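Giardin subunit alpha-1 (Giardia intestinalis, PDB 4EVF) is an annexin that binds calcium and, in a calcium-dependent way, phospholipids such as phosphatidylserine, and belongs to the giardins involved in parasite attachment to the intestinal mucosa. Local coordinates at residues E10-I15 and Y46-P51; K3-A8 and A39-A44; D53-L58 and L66-F71; I23-S28 and L288-R293. All coordinates share one frame; numbering follows the deposited sequence.

How the interactions relate
Interactions 1, 2 and 3 lie inside the predicted first annexin repeat, whereas interaction 4 joins that repeat to the predicted fourth. Helix 4-16 serves interactions 1 and 2, helix 50-57 serves 1 and 3. Interaction 1, whose centre lies about 27 Å from the centre of the chain, is partly buried and mixes a lysine-tyrosine contact with apolar packing. Interaction 2, equally far out, is buried and rests on small side chains, chiefly alanines, with Val4 and Tyr42. Interactions 3 and 4 are buried; 3 is apolar, while 4, its centre about 17 Å from that of the chain, adds an arginine bond and waters. Asp53 OD2 ties the first three together, receiving Lys48 and Tyr42; Leu66 and Leu70 reach Leu291.

Interaction 1 of 4, residues E10-I15 and Y46-P51; sequences ELKQAI and YGKELP
Lys12 lays its aliphatic chain over one face of the Tyr46 ring in a CH-pi contact. Its CD stands 3.7 Å from the centroid of the Tyr46 ring and only 3° off the ring normal, so it sits almost exactly above the centre. The chain enters from the hydroxyl end, where Lys12 CB is 3.6 Å from Tyr46 OH, and leaves near the other end, with Lys12 CE 4.1 Å from Tyr46 CD2. The bend at chi2 (73°) puts CD over the ring. Tyr46 OH itself is hydrogen-bonded to Asn9 ND2.

The second kind of contact is between like charges. Lys12 NZ and Lys48 NZ are 3.2 Å apart, both donors and therefore not bonded to each other, and their side chains cross at about a right angle. Asp53 probably makes this closeness tolerable: Lys48 NZ forms a salt bridge with its OD2, and Lys12 NZ makes a long, weak ion pair with the same oxygen. Such proximity may lower the proton affinity of one ammonium.

In the predicted first annexin repeat, this is where helix 4-16 meets the turn linking helix 32-46 to helix 50-57.

The third kind is apolar. Leu50 splits its two methyls between two partners: CD2 is 4.0 Å from Leu11 CD1, and CD1 is 3.6 Å from Ile15 CD1. Leu50 meets Leu11 at about a right angle and Ile15 more obliquely. Phe71 also touches both Leu11 and Leu50.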
# COMPACT_ATOMS: atom_id res chain seq x y z
N GLU A 10 -20.41 -16.65 11.40
CA GLU A 10 -19.42 -17.40 10.61
C GLU A 10 -18.03 -17.21 11.20
O GLU A 10 -17.29 -18.17 11.43
CB GLU A 10 -19.39 -16.93 9.16
CG GLU A 10 -20.65 -17.21 8.36
CD GLU A 10 -20.51 -16.77 6.92
OE1 GLU A 10 -19.67 -17.35 6.19
OE2 GLU A 10 -21.22 -15.82 6.52
N LEU A 11 -17.68 -15.95 11.42
CA LEU A 11 -16.38 -15.62 11.99
C LEU A 11 -16.16 -16.24 13.37
O LEU A 11 -15.07 -16.73 13.66
CB LEU A 11 -16.19 -14.10 12.04
CG LEU A 11 -15.80 -13.52 10.68
CD1 LEU A 11 -16.05 -12.01 10.63
CD2 LEU A 11 -14.34 -13.85 10.37
N LYS A 12 -17.20 -16.23 14.20
CA LYS A 12 -17.12 -16.82 15.54
C LYS A 12 -16.71 -18.29 15.47
O LYS A 12 -15.85 -18.76 16.23
CB LYS A 12 -18.48 -16.71 16.23
CG LYS A 12 -18.51 -17.26 17.64
CD LYS A 12 -17.76 -16.34 18.60
CE LYS A 12 -17.73 -16.89 20.02
NZ LYS A 12 -16.83 -16.08 20.89
N GLN A 13 -17.33 -19.02 14.56
CA GLN A 13 -17.09 -20.44 14.44
C GLN A 13 -15.73 -20.75 13.80
O GLN A 13 -15.13 -21.79 14.08
CB GLN A 13 -18.23 -21.11 13.69
CG GLN A 13 -19.46 -21.28 14.54
CD GLN A 13 -20.73 -21.38 13.73
OE1 GLN A 13 -20.74 -21.10 12.53
NE2 GLN A 13 -21.82 -21.77 14.39
N ALA A 14 -15.26 -19.85 12.94
CA ALA A 14 -13.96 -20.04 12.31
C ALA A 14 -12.88 -19.81 13.36
O ALA A 14 -11.86 -20.50 13.38
CB ALA A 14 -13.79 -19.08 11.13
N ILE A 15 -13.13 -18.84 14.24
CA ILE A 15 -12.18 -18.48 15.28
C ILE A 15 -12.11 -19.58 16.32
O ILE A 15 -11.03 -19.94 16.81
CB ILE A 15 -12.58 -17.16 15.98
CG1 ILE A 15 -12.40 -15.97 15.02
CG2 ILE A 15 -11.75 -16.94 17.23
CD1 ILE A 15 -12.81 -14.63 15.64
N TYR A 46 -21.12 -10.77 20.83
CA TYR A 46 -20.32 -11.63 21.69
C TYR A 46 -19.62 -10.86 22.82
O TYR A 46 -19.04 -11.46 23.71
CB TYR A 46 -19.30 -12.42 20.86
CG TYR A 46 -19.95 -13.17 19.72
CD1 TYR A 46 -19.72 -12.80 18.41
CD2 TYR A 46 -20.81 -14.25 19.96
CE1 TYR A 46 -20.32 -13.48 17.36
CE2 TYR A 46 -21.41 -14.93 18.92
CZ TYR A 46 -21.16 -14.54 17.61
OH TYR A 46 -21.75 -15.20 16.56
N GLY A 47 -19.70 -9.54 22.77
CA GLY A 47 -19.15 -8.71 23.83
C GLY A 47 -17.63 -8.73 23.90
O GLY A 47 -17.03 -8.42 24.93
N LYS A 48 -17.01 -9.10 22.79
CA LYS A 48 -15.55 -9.09 22.68
C LYS A 48 -15.16 -8.49 21.34
O LYS A 48 -15.84 -8.70 20.35
CB LYS A 48 -14.97 -10.52 22.80
CG LYS A 48 -14.95 -11.09 24.21
CD LYS A 48 -14.24 -12.45 24.26
CE LYS A 48 -15.22 -13.63 24.20
NZ LYS A 48 -15.96 -13.74 22.90
N GLU A 49 -14.05 -7.76 21.30
CA GLU A 49 -13.60 -7.19 20.04
C GLU A 49 -13.03 -8.27 19.11
O GLU A 49 -12.25 -9.12 19.53
CB GLU A 49 -12.57 -6.11 20.31
CG GLU A 49 -12.58 -5.00 19.29
CD GLU A 49 -13.25 -3.74 19.82
OE1 GLU A 49 -14.15 -3.85 20.68
OE2 GLU A 49 -12.85 -2.64 19.37
N LEU A 50 -13.42 -8.21 17.83
CA LEU A 50 -13.07 -9.25 16.86
C LEU A 50 -11.56 -9.49 16.72
O LEU A 50 -11.12 -10.64 16.75
CB LEU A 50 -13.72 -8.94 15.51
CG LEU A 50 -13.57 -9.86 14.30
CD1 LEU A 50 -13.78 -11.32 14.65
CD2 LEU A 50 -14.54 -9.40 13.20
N PRO A 51 -10.77 -8.42 16.57
CA PRO A 51 -9.31 -8.57 16.59
C PRO A 51 -8.78 -9.18 17.90
O PRO A 51 -7.82 -9.96 17.85
CB PRO A 51 -8.80 -7.13 16.42
CG PRO A 51 -10.01 -6.24 16.69
CD PRO A 51 -11.18 -7.05 16.24

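Interaction 2 of 4, residues K3-A8 and A39-A44; sequences KVTDIA and AKAYVA
The carbonyl oxygen of Ala8 lies near the ring plane at the edge of Tyr42, 3.7 Å from Tyr42 CD1, a packing contact. Chi1 of -173° sets Tyr42 CG anti to the backbone N, and from there the ring brings this edge up to Ala8 O. From elsewhere in the repeat, Lys12 and Ile15 also touch this side chain, and the Tyr46 ring meets it with the planes at about 55°. The hydroxyl is engaged outside the contact, in a hydrogen bond to Asp53 OD2. Nearer the backbone, Tyr42 CB is 4.1 Å from Ala8 CB.

Helices 4-16 and 32-46 of the predicted first annexin repeat meet here at a steep angle: the short segments cross at -71°, and their axes approach to 8.2 Å. In the annexin fold, the third helix of a repeat lies across the other four, and helix 32-46 has that place. Small residues permit the close approach, and the CA atoms of Ala8 and Tyr42 are 5.0 Å apart.

Ala41 CB projects at the first turn of helix 4-16. Val4 CG2 is 3.6 Å from Ala41 CB, and Val4 O lies at a similar distance from the same methyl. Further along, Ala8 CB is 4.2 Å from Ala41 CB, and the backbone N of Thr5 is 4.1 Å from Ala41 CB.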
# COMPACT_ATOMS: atom_id res chain seq x y z
N LYS A 3 -26.75 -11.13 6.47
CA LYS A 3 -26.79 -10.10 7.49
C LYS A 3 -25.45 -10.06 8.21
O LYS A 3 -24.79 -11.09 8.36
CB LYS A 3 -27.92 -10.40 8.48
CG LYS A 3 -29.28 -10.60 7.79
CD LYS A 3 -30.42 -10.79 8.79
CE LYS A 3 -30.78 -12.26 8.99
NZ LYS A 3 -32.07 -12.42 9.74
N VAL A 4 -25.04 -8.88 8.66
CA VAL A 4 -23.78 -8.74 9.38
C VAL A 4 -23.74 -9.63 10.63
O VAL A 4 -22.69 -10.12 11.01
CB VAL A 4 -23.46 -7.27 9.77
CG1 VAL A 4 -23.29 -6.41 8.52
CG2 VAL A 4 -24.54 -6.69 10.66
N THR A 5 -24.89 -9.85 11.26
CA THR A 5 -24.91 -10.71 12.44
C THR A 5 -24.58 -12.15 12.04
O THR A 5 -23.90 -12.87 12.78
CB THR A 5 -26.27 -10.67 13.17
OG1 THR A 5 -27.33 -10.84 12.21
CG2 THR A 5 -26.45 -9.34 13.90
N ASP A 6 -25.04 -12.57 10.87
CA ASP A 6 -24.77 -13.92 10.42
C ASP A 6 -23.31 -14.12 9.99
O ASP A 6 -22.72 -15.16 10.29
CB ASP A 6 -25.73 -14.33 9.30
CG ASP A 6 -27.13 -14.60 9.82
OD1 ASP A 6 -27.27 -15.20 10.90
OD2 ASP A 6 -28.10 -14.19 9.15
N ILE A 7 -22.74 -13.13 9.31
CA ILE A 7 -21.30 -13.13 9.02
C ILE A 7 -20.49 -13.14 10.31
O ILE A 7 -19.47 -13.81 10.41
CB ILE A 7 -20.88 -11.89 8.21
CG1 ILE A 7 -21.78 -11.71 6.99
CG2 ILE A 7 -19.39 -11.96 7.82
CD1 ILE A 7 -21.63 -10.36 6.34
N ALA A 8 -20.94 -12.36 11.30
CA ALA A 8 -20.23 -12.35 12.57
C ALA A 8 -20.24 -13.75 13.18
O ALA A 8 -19.27 -14.17 13.81
CB ALA A 8 -20.85 -11.33 13.53
N ALA A 39 -17.38 -6.19 12.18
CA ALA A 39 -16.72 -6.10 13.47
C ALA A 39 -17.65 -5.48 14.52
O ALA A 39 -17.61 -5.85 15.70
CB ALA A 39 -15.46 -5.26 13.36
N LYS A 40 -18.48 -4.53 14.09
CA LYS A 40 -19.47 -3.94 14.99
C LYS A 40 -20.49 -4.98 15.43
O LYS A 40 -20.82 -5.06 16.61
CB LYS A 40 -20.19 -2.74 14.38
CG LYS A 40 -19.38 -1.44 14.45
CD LYS A 40 -20.25 -0.24 14.11
CE LYS A 40 -21.32 -0.02 15.17
NZ LYS A 40 -20.89 0.89 16.26
N ALA A 41 -20.98 -5.78 14.49
CA ALA A 41 -21.98 -6.79 14.81
C ALA A 41 -21.35 -7.80 15.76
O ALA A 41 -21.96 -8.27 16.71
CB ALA A 41 -22.47 -7.47 13.56
N TYR A 42 -20.08 -8.09 15.51
CA TYR A 42 -19.38 -9.08 16.29
C TYR A 42 -19.29 -8.70 17.76
O TYR A 42 -19.55 -9.52 18.65
CB TYR A 42 -17.99 -9.33 15.71
CG TYR A 42 -17.28 -10.47 16.37
CD1 TYR A 42 -17.35 -11.76 15.84
CD2 TYR A 42 -16.56 -10.28 17.54
CE1 TYR A 42 -16.69 -12.83 16.46
CE2 TYR A 42 -15.90 -11.33 18.16
CZ TYR A 42 -15.97 -12.60 17.62
OH TYR A 42 -15.31 -13.63 18.24
N VAL A 43 -18.91 -7.45 18.04
CA VAL A 43 -18.70 -7.06 19.43
C VAL A 43 -20.04 -6.96 20.16
O VAL A 43 -20.14 -7.33 21.32
CB VAL A 43 -17.87 -5.76 19.58
CG1 VAL A 43 -18.67 -4.55 19.13
CG2 VAL A 43 -17.43 -5.60 21.02
N ALA A 44 -21.07 -6.47 19.47
CA ALA A 44 -22.42 -6.43 20.01
C ALA A 44 -22.90 -7.85 20.38
O ALA A 44 -23.42 -8.08 21.48
CB ALA A 44 -23.38 -5.79 19.01

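Interaction 3 of 4, residues D53-L58 and L66-F71; sequences DIKKAL and LLMDLF
Ile54 starts the contact and carries its centre, pointing its two branches at different parts of helix 62-70. The CG2 methyl sits close to two neighbouring side chains, 4.0 Å from Met68 CG and 4.1 Å from Leu67 CB. Ile54 and Met68 lie side by side, pointing opposite ways, whereas Leu67 lies at about a right angle to Ile54. The longer branch reaches the end of the helix, where Ile54 CD1 is 3.9 Å from Phe71 CD2, and the same methyl also touches Leu67 O. On the side of helix 4-16, Ile15 packs on Ile54, and from helix 20-28 Ala27 meets Phe71.

Lys55 comes next, using its carbon chain rather than its charge. Lys55 CB is 3.7 Å from Met68 SD. The Met68 chain bends at chi3 (62°), putting CE back against the lysine, 4.0 Å from Lys55 CD. The extended lysine chain then carries the ammonium away from helix 62-70.

Leu58, the first residue to leave helix 50-57, closes the row: its CD2 is 3.6 Å from Leu67 CD1, the two side chains crossing at about a right angle.

The two helices are the fourth and fifth of the predicted first annexin repeat, and run nearly antiparallel (165°), the axes of the short segments approaching to 9.4 Å. The two aspartates have partners outside the contact, Asp53 in Lys48 and Asp69 in Arg249. The contact therefore depends on the fit of methyls, sulfur and aliphatic chains, without a directional polar bond to fix the register of the pair.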
# COMPACT_ATOMS: atom_id res chain seq x y z
N ASP A 53 -10.39 -11.35 19.80
CA ASP A 53 -10.74 -12.77 19.80
C ASP A 53 -9.81 -13.53 18.86
O ASP A 53 -9.30 -14.60 19.20
CB ASP A 53 -12.21 -12.97 19.43
CG ASP A 53 -13.11 -13.08 20.66
OD1 ASP A 53 -12.60 -12.92 21.79
OD2 ASP A 53 -14.33 -13.33 20.51
N ILE A 54 -9.58 -12.97 17.68
CA ILE A 54 -8.62 -13.52 16.73
C ILE A 54 -7.24 -13.71 17.36
O ILE A 54 -6.64 -14.79 17.26
CB ILE A 54 -8.52 -12.63 15.48
CG1 ILE A 54 -9.87 -12.57 14.77
CG2 ILE A 54 -7.43 -13.14 14.53
CD1 ILE A 54 -9.91 -11.56 13.67
N LYS A 55 -6.74 -12.68 18.02
CA LYS A 55 -5.43 -12.75 18.66
C LYS A 55 -5.38 -13.89 19.68
O LYS A 55 -4.39 -14.61 19.77
CB LYS A 55 -5.08 -11.43 19.34
CG LYS A 55 -3.77 -11.48 20.11
CD LYS A 55 -3.40 -10.12 20.67
CE LYS A 55 -2.01 -10.14 21.31
NZ LYS A 55 -1.56 -8.77 21.72
N LYS A 56 -6.46 -14.05 20.44
CA LYS A 56 -6.50 -15.09 21.46
C LYS A 56 -6.59 -16.49 20.86
O LYS A 56 -6.11 -17.44 21.46
CB LYS A 56 -7.66 -14.86 22.43
CG LYS A 56 -7.56 -13.56 23.22
CD LYS A 56 -8.59 -13.51 24.35
CE LYS A 56 -8.91 -12.07 24.77
NZ LYS A 56 -7.92 -11.47 25.70
N ALA A 57 -7.21 -16.60 19.68
CA ALA A 57 -7.41 -17.93 19.09
C ALA A 57 -6.22 -18.45 18.31
O ALA A 57 -5.99 -19.66 18.25
CB ALA A 57 -8.64 -17.91 18.20
N LEU A 58 -5.50 -17.52 17.65
CA LEU A 58 -4.38 -17.90 16.82
C LEU A 58 -3.02 -17.90 17.52
O LEU A 58 -2.81 -17.26 18.54
CB LEU A 58 -4.35 -17.00 15.56
CG LEU A 58 -5.21 -17.49 14.36
CD1 LEU A 58 -6.37 -18.33 14.88
CD2 LEU A 58 -5.71 -16.32 13.52
N LEU A 66 -1.94 -9.95 10.56
CA LEU A 66 -2.67 -9.64 9.33
C LEU A 66 -4.18 -9.83 9.48
O LEU A 66 -4.97 -8.95 9.09
CB LEU A 66 -2.14 -10.49 8.17
CG LEU A 66 -2.95 -10.48 6.86
CD1 LEU A 66 -3.21 -9.06 6.37
CD2 LEU A 66 -2.27 -11.28 5.74
N LEU A 67 -4.58 -10.96 10.05
CA LEU A 67 -6.00 -11.26 10.23
C LEU A 67 -6.69 -10.27 11.17
O LEU A 67 -7.83 -9.83 10.91
CB LEU A 67 -6.19 -12.72 10.68
CG LEU A 67 -5.73 -13.73 9.62
CD1 LEU A 67 -5.79 -15.18 10.13
CD2 LEU A 67 -6.52 -13.57 8.33
N MET A 68 -6.00 -9.92 12.25
CA MET A 68 -6.42 -8.85 13.17
C MET A 68 -6.60 -7.53 12.45
O MET A 68 -7.62 -6.85 12.62
CB MET A 68 -5.39 -8.65 14.29
CG MET A 68 -5.23 -9.84 15.21
SD MET A 68 -3.88 -9.61 16.39
CE MET A 68 -4.43 -8.18 17.32
N ASP A 69 -5.61 -7.15 11.65
CA ASP A 69 -5.62 -5.89 10.92
C ASP A 69 -6.87 -5.76 10.06
O ASP A 69 -7.50 -4.70 10.01
CB ASP A 69 -4.38 -5.78 10.01
CG ASP A 69 -3.08 -5.58 10.78
OD1 ASP A 69 -3.12 -5.30 12.00
OD2 ASP A 69 -2.01 -5.68 10.14
N LEU A 70 -7.22 -6.85 9.38
CA LEU A 70 -8.38 -6.86 8.48
C LEU A 70 -9.70 -6.55 9.19
O LEU A 70 -10.68 -6.15 8.55
CB LEU A 70 -8.47 -8.19 7.73
CG LEU A 70 -7.32 -8.41 6.74
CD1 LEU A 70 -7.21 -9.88 6.33
CD2 LEU A 70 -7.46 -7.51 5.51
N PHE A 71 -9.72 -6.74 10.50
CA PHE A 71 -10.93 -6.46 11.28
C PHE A 71 -10.72 -5.33 12.28
O PHE A 71 -11.53 -5.09 13.20
CB PHE A 71 -11.49 -7.74 11.90
CG PHE A 71 -12.06 -8.68 10.88
CD1 PHE A 71 -13.23 -8.35 10.20
CD2 PHE A 71 -11.40 -9.86 10.53
CE1 PHE A 71 -13.75 -9.19 9.24
CE2 PHE A 71 -11.92 -10.70 9.57
CZ PHE A 71 -13.09 -10.38 8.92

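Interaction 4 of 4, residues I23-S28 and L288-R293; sequences IAFIAS and LRTLWR
Thr290 points its CG2 methyl at the backbone of the facing helix, 3.3 Å from Phe25 CA. The methyl also lies at the edge of the Phe25 ring, near its plane, with the two side chains at about a right angle. Chi1 of -57° sets Thr290 OG1 beside the backbone N, where it bonds Pro286 O, and leaves CG2 anti to that N, facing helix 20-28.

Leu291 reaches the same helix with its end. Its CD2 is 3.3 Å from Ala24 O and also touches Ala27 CB, while Leu291 CG meets Ala24 CB at 4.2 Å.

Helices 20-28 and 284-292 run nearly parallel (15°), joining the predicted first and fourth repeats, which pack together as one module in annexins. Leu66 and Leu70 of helix 62-70 also reach Leu291.

At the C-terminal ends the contact turns polar. Arg293, with positive phi in a Schellman motif, sends NH2 to Ser28 O at 3.0 Å, with a nearly straight N-H (162°); the oxygen lies at the edge of the guanidinium, in plane. Ser28 OG gives its proton to Phe25 O at 2.6 Å and accepts one from a water at 2.7 Å; the same water accepts a weak hydrogen bond from Arg293 NE. A second water lies within hydrogen-bonding distance of Ser28 O and Leu291 O, but has more acceptors nearby than protons to give.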
# COMPACT_ATOMS: atom_id res chain seq x y z
N ILE A 23 -10.88 -17.71 8.22
CA ILE A 23 -10.97 -16.30 8.61
C ILE A 23 -10.51 -15.42 7.46
O ILE A 23 -11.15 -14.41 7.14
CB ILE A 23 -10.13 -16.01 9.87
CG1 ILE A 23 -10.67 -16.82 11.06
CG2 ILE A 23 -10.09 -14.51 10.16
CD1 ILE A 23 -9.70 -16.89 12.22
N ALA A 24 -9.41 -15.81 6.82
CA ALA A 24 -8.92 -15.10 5.65
C ALA A 24 -9.97 -15.10 4.54
O ALA A 24 -10.17 -14.09 3.88
CB ALA A 24 -7.59 -15.73 5.15
N PHE A 25 -10.65 -16.23 4.36
CA PHE A 25 -11.62 -16.31 3.27
C PHE A 25 -12.79 -15.37 3.50
O PHE A 25 -13.25 -14.69 2.57
CB PHE A 25 -12.14 -17.74 3.07
CG PHE A 25 -13.22 -17.82 2.03
CD1 PHE A 25 -12.91 -17.64 0.69
CD2 PHE A 25 -14.54 -18.04 2.39
CE1 PHE A 25 -13.91 -17.68 -0.27
CE2 PHE A 25 -15.53 -18.09 1.43
CZ PHE A 25 -15.22 -17.91 0.10
N ILE A 26 -13.30 -15.35 4.73
CA ILE A 26 -14.39 -14.45 5.08
C ILE A 26 -13.95 -13.00 4.93
O ILE A 26 -14.67 -12.17 4.38
CB ILE A 26 -14.90 -14.68 6.51
CG1 ILE A 26 -15.52 -16.07 6.64
CG2 ILE A 26 -15.91 -13.61 6.89
CD1 ILE A 26 -15.60 -16.59 8.05
N ALA A 27 -12.75 -12.69 5.41
CA ALA A 27 -12.25 -11.33 5.29
C ALA A 27 -12.15 -10.93 3.82
O ALA A 27 -12.41 -9.78 3.47
CB ALA A 27 -10.90 -11.18 5.98
N SER A 28 -11.80 -11.90 2.96
CA SER A 28 -11.53 -11.64 1.55
C SER A 28 -12.81 -11.31 0.78
O SER A 28 -12.77 -10.74 -0.31
CB SER A 28 -10.87 -12.86 0.91
OG SER A 28 -11.82 -13.85 0.55
N LEU A 288 -2.45 -15.61 2.13
CA LEU A 288 -2.28 -14.55 1.14
C LEU A 288 -3.04 -14.83 -0.16
O LEU A 288 -3.74 -13.95 -0.68
CB LEU A 288 -0.79 -14.27 0.85
CG LEU A 288 0.09 -13.70 1.97
CD1 LEU A 288 1.55 -13.52 1.48
CD2 LEU A 288 -0.47 -12.39 2.54
N ARG A 289 -2.93 -16.04 -0.67
CA ARG A 289 -3.63 -16.41 -1.88
C ARG A 289 -5.16 -16.27 -1.73
O ARG A 289 -5.82 -15.91 -2.63
CB ARG A 289 -3.27 -17.80 -2.41
CG ARG A 289 -1.89 -17.95 -3.03
CD ARG A 289 -1.62 -19.38 -3.45
NE ARG A 289 -2.11 -19.59 -4.78
CZ ARG A 289 -1.91 -20.65 -5.52
NH1 ARG A 289 -1.19 -21.64 -5.09
NH2 ARG A 289 -2.42 -20.71 -6.72
N THR A 290 -5.69 -16.56 -0.57
CA THR A 290 -7.12 -16.36 -0.31
C THR A 290 -7.47 -14.87 -0.41
O THR A 290 -8.38 -14.47 -1.15
CB THR A 290 -7.52 -16.89 1.08
OG1 THR A 290 -7.16 -18.27 1.19
CG2 THR A 290 -9.02 -16.74 1.30
N LEU A 291 -6.73 -14.05 0.33
CA LEU A 291 -7.01 -12.61 0.40
C LEU A 291 -6.86 -11.91 -0.95
O LEU A 291 -7.60 -10.97 -1.23
CB LEU A 291 -6.16 -11.93 1.47
CG LEU A 291 -6.40 -12.40 2.91
CD1 LEU A 291 -5.26 -11.99 3.84
CD2 LEU A 291 -7.75 -11.86 3.44
N TRP A 292 -5.90 -12.36 -1.77
CA TRP A 292 -5.63 -11.73 -3.05
C TRP A 292 -6.42 -12.36 -4.19
O TRP A 292 -6.35 -11.92 -5.33
CB TRP A 292 -4.13 -11.69 -3.35
CG TRP A 292 -3.42 -10.68 -2.52
CD1 TRP A 292 -2.69 -10.91 -1.39
CD2 TRP A 292 -3.42 -9.26 -2.72
NE1 TRP A 292 -2.22 -9.72 -0.88
CE2 TRP A 292 -2.65 -8.70 -1.69
CE3 TRP A 292 -3.99 -8.42 -3.69
CZ2 TRP A 292 -2.43 -7.33 -1.58
CZ3 TRP A 292 -3.77 -7.05 -3.58
CH2 TRP A 292 -3.00 -6.52 -2.54
N ARG A 293 -7.20 -13.38 -3.85
CA ARG A 293 -8.08 -14.07 -4.79
C ARG A 293 -7.32 -14.72 -5.94
O ARG A 293 -7.69 -14.59 -7.11
CB ARG A 293 -9.18 -13.13 -5.32
CG ARG A 293 -10.22 -12.79 -4.27
CD ARG A 293 -11.39 -12.00 -4.86
NE ARG A 293 -12.21 -11.44 -3.80
CZ ARG A 293 -13.16 -10.53 -4.00
NH1 ARG A 293 -13.42 -10.08 -5.23
NH2 ARG A 293 -13.86 -10.06 -2.97
O HOH W 1 -10.06 -9.75 -0.83
O HOH W 2 -13.08 -13.68 -1.88